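Local atomic coordinates of KLLA0F20702p (Kluyveromyces lactis, PDB entry 5Y5A), a protein that probably helps recruit telomerase to telomeres as the yeast Est1 subunit, through its association with the telomere-binding protein Cdc13. Residues D83-K87 and H88-P92. Numbering follows the deposited sequence.
Sequences DLTWK and HVHYP
Thr85 O accepts two backbone hydrogen bonds, from Val89 N and from His90 N, each 3.0 Å long. The two donors come in differently. His90 N lies in the carbonyl plane, while Val89 N sits above it. The i to i+5 hydrogen bond from His90, and the next one from Tyr91 N to Trp86 O (2.6 Å), mark a wider pi-type turn within a single helix. Before it, His88 N is still hydrogen-bonded to Leu84 O in the ordinary i to i+4 way. After it, Pro92 has no N-H to give, and the helix is kinked there. Pro92 CD rests 3.2 Å from Lys87 O. The axes of 83-87 and 88-92 are inclined at 36°.

Lys87 lies over one face of the His88 ring, its CG in CH-pi contact 4.1 Å from the centroid of that His88 ring, and the extended lysine chain runs alongside. Leu84 CD2 comes up beside the ring, 3.5 Å from His88 CD2, and Leu84 O lies at the ring edge. His88 ND1 is hydrogen-bonded to Gln16 OE1 on helix 7-21, so an alanine in place of His88 would probably leave Gln16 without that partner and Lys87 and Leu84 without the ring they pack on.

Thr85 CG2 makes a CH-pi contact over a face of the His90 ring, which Tyr134 and His42 grip by its two nitrogens. Trp86 CG is anti to the backbone N (chi1 175°), which carries the indole along the helix to Tyr91. Tyr91 CB sits over the five-membered ring of Trp86, 4.0 Å from its centroid, another CH-pi contact.

This part of helix 78-105 belongs to the all-helical, TPR-related Est1 region. Leu84 and His88 face helix 7-21, Val89 meets helix 33-53, His90 packs on helix 113-144, and Trp86 stacks on Tyr194 of helix 179-206.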
loop_
_atom_site.group_PDB
_atom_site.type_symbol
_atom_site.label_atom_id
_atom_site.label_comp_id
_atom_site.label_asym_id
_atom_site.label_seq_id
_atom_site.Cartn_x
_atom_site.Cartn_y
_atom_site.Cartn_z
ATOM N N ASP A 83 -11.931 4.052 -18.129
ATOM C CA ASP A 83 -10.550 3.642 -18.387
ATOM C C ASP A 83 -10.137 4.030 -19.808
ATOM O O ASP A 83 -9.040 4.534 -20.027
ATOM C CB ASP A 83 -10.373 2.136 -18.164
ATOM C CG ASP A 83 -10.295 1.760 -16.687
ATOM O OD1 ASP A 83 -9.901 2.609 -15.860
ATOM O OD2 ASP A 83 -10.622 0.606 -16.347
ATOM N N LEU A 84 -11.022 3.809 -20.774
ATOM C CA LEU A 84 -10.763 4.253 -22.138
ATOM C C LEU A 84 -10.709 5.780 -22.223
ATOM O O LEU A 84 -10.066 6.348 -23.117
ATOM C CB LEU A 84 -11.832 3.716 -23.091
ATOM C CG LEU A 84 -11.796 2.218 -23.394
ATOM C CD1 LEU A 84 -12.969 1.836 -24.274
ATOM C CD2 LEU A 84 -10.484 1.833 -24.056
ATOM N N THR A 85 -11.396 6.438 -21.295
ATOM C CA THR A 85 -11.416 7.892 -21.249
ATOM C C THR A 85 -10.066 8.436 -20.800
ATOM O O THR A 85 -9.513 9.355 -21.409
ATOM C CB THR A 85 -12.513 8.406 -20.309
ATOM O OG1 THR A 85 -13.798 8.044 -20.835
ATOM C CG2 THR A 85 -12.422 9.917 -20.183
ATOM N N TRP A 86 -9.538 7.857 -19.731
ATOM C CA TRP A 86 -8.221 8.231 -19.246
ATOM C C TRP A 86 -7.159 7.969 -20.298
ATOM O O TRP A 86 -6.396 8.861 -20.656
ATOM C CB TRP A 86 -7.876 7.468 -17.969
ATOM C CG TRP A 86 -6.488 7.744 -17.522
ATOM C CD1 TRP A 86 -5.424 6.892 -17.572
ATOM C CD2 TRP A 86 -5.997 8.977 -16.977
ATOM N NE1 TRP A 86 -4.301 7.516 -17.082
ATOM C CE2 TRP A 86 -4.625 8.791 -16.711
ATOM C CE3 TRP A 86 -6.584 10.211 -16.687
ATOM C CZ2 TRP A 86 -3.835 9.801 -16.163
ATOM C CZ3 TRP A 86 -5.797 11.210 -16.146
ATOM C CH2 TRP A 86 -4.438 11.000 -15.890
ATOM N N LYS A 87 -7.140 6.740 -20.805
ATOM C CA LYS A 87 -6.110 6.281 -21.732
ATOM C C LYS A 87 -6.076 7.041 -23.053
ATOM O O LYS A 87 -5.003 7.395 -23.536
ATOM C CB LYS A 87 -6.299 4.791 -22.017
ATOM C CG LYS A 87 -5.217 4.176 -22.881
ATOM C CD LYS A 87 -5.518 2.713 -23.134
ATOM C CE LYS A 87 -4.500 2.084 -24.062
ATOM N NZ LYS A 87 -4.853 0.672 -24.383
ATOM N N HIS A 88 -7.245 7.290 -23.632
ATOM C CA HIS A 88 -7.316 7.806 -24.994
ATOM C C HIS A 88 -7.612 9.300 -25.080
ATOM O O HIS A 88 -7.325 9.939 -26.094
ATOM C CB HIS A 88 -8.369 7.034 -25.782
ATOM C CG HIS A 88 -8.045 5.583 -25.950
ATOM N ND1 HIS A 88 -7.085 5.134 -26.830
ATOM C CD2 HIS A 88 -8.550 4.482 -25.348
ATOM C CE1 HIS A 88 -7.014 3.816 -26.764
ATOM N NE2 HIS A 88 -7.891 3.396 -25.872
ATOM N N VAL A 89 -8.190 9.856 -24.023
ATOM C CA VAL A 89 -8.577 11.261 -24.044
ATOM C C VAL A 89 -7.747 12.102 -23.081
ATOM O O VAL A 89 -7.129 13.085 -23.482
ATOM C CB VAL A 89 -10.062 11.439 -23.693
ATOM C CG1 VAL A 89 -10.443 12.904 -23.752
ATOM C CG2 VAL A 89 -10.928 10.612 -24.626
ATOM N N HIS A 90 -7.783 11.757 -21.810
ATOM C CA HIS A 90 -7.100 12.531 -20.803
ATOM C C HIS A 90 -5.618 12.331 -20.691
ATOM O O HIS A 90 -4.879 13.287 -20.679
ATOM C CB HIS A 90 -7.734 12.299 -19.454
ATOM C CG HIS A 90 -9.124 12.812 -19.356
ATOM N ND1 HIS A 90 -9.952 12.514 -18.305
ATOM C CD2 HIS A 90 -9.838 13.601 -20.185
ATOM C CE1 HIS A 90 -11.118 13.100 -18.486
ATOM N NE2 HIS A 90 -11.074 13.765 -19.621
ATOM N N TYR A 91 -5.176 11.099 -20.580
ATOM C CA TYR A 91 -3.737 10.853 -20.479
ATOM C C TYR A 91 -2.930 11.493 -21.619
ATOM O O TYR A 91 -1.900 12.114 -21.354
ATOM C CB TYR A 91 -3.412 9.356 -20.425
ATOM C CG TYR A 91 -1.921 9.114 -20.378
ATOM C CD1 TYR A 91 -1.216 9.253 -19.188
ATOM C CD2 TYR A 91 -1.211 8.785 -21.527
ATOM C CE1 TYR A 91 0.151 9.054 -19.141
ATOM C CE2 TYR A 91 0.155 8.584 -21.488
ATOM C CZ TYR A 91 0.831 8.718 -20.296
ATOM O OH TYR A 91 2.190 8.516 -20.258
ATOM N N PRO A 92 -3.375 11.338 -22.885
ATOM C CA PRO A 92 -2.563 11.947 -23.947
ATOM C C PRO A 92 -2.484 13.469 -23.852
ATOM O O PRO A 92 -1.469 14.048 -24.239
ATOM C CB PRO A 92 -3.284 11.518 -25.230
ATOM C CG PRO A 92 -4.659 11.173 -24.804
ATOM C CD PRO A 92 -4.505 10.576 -23.448
#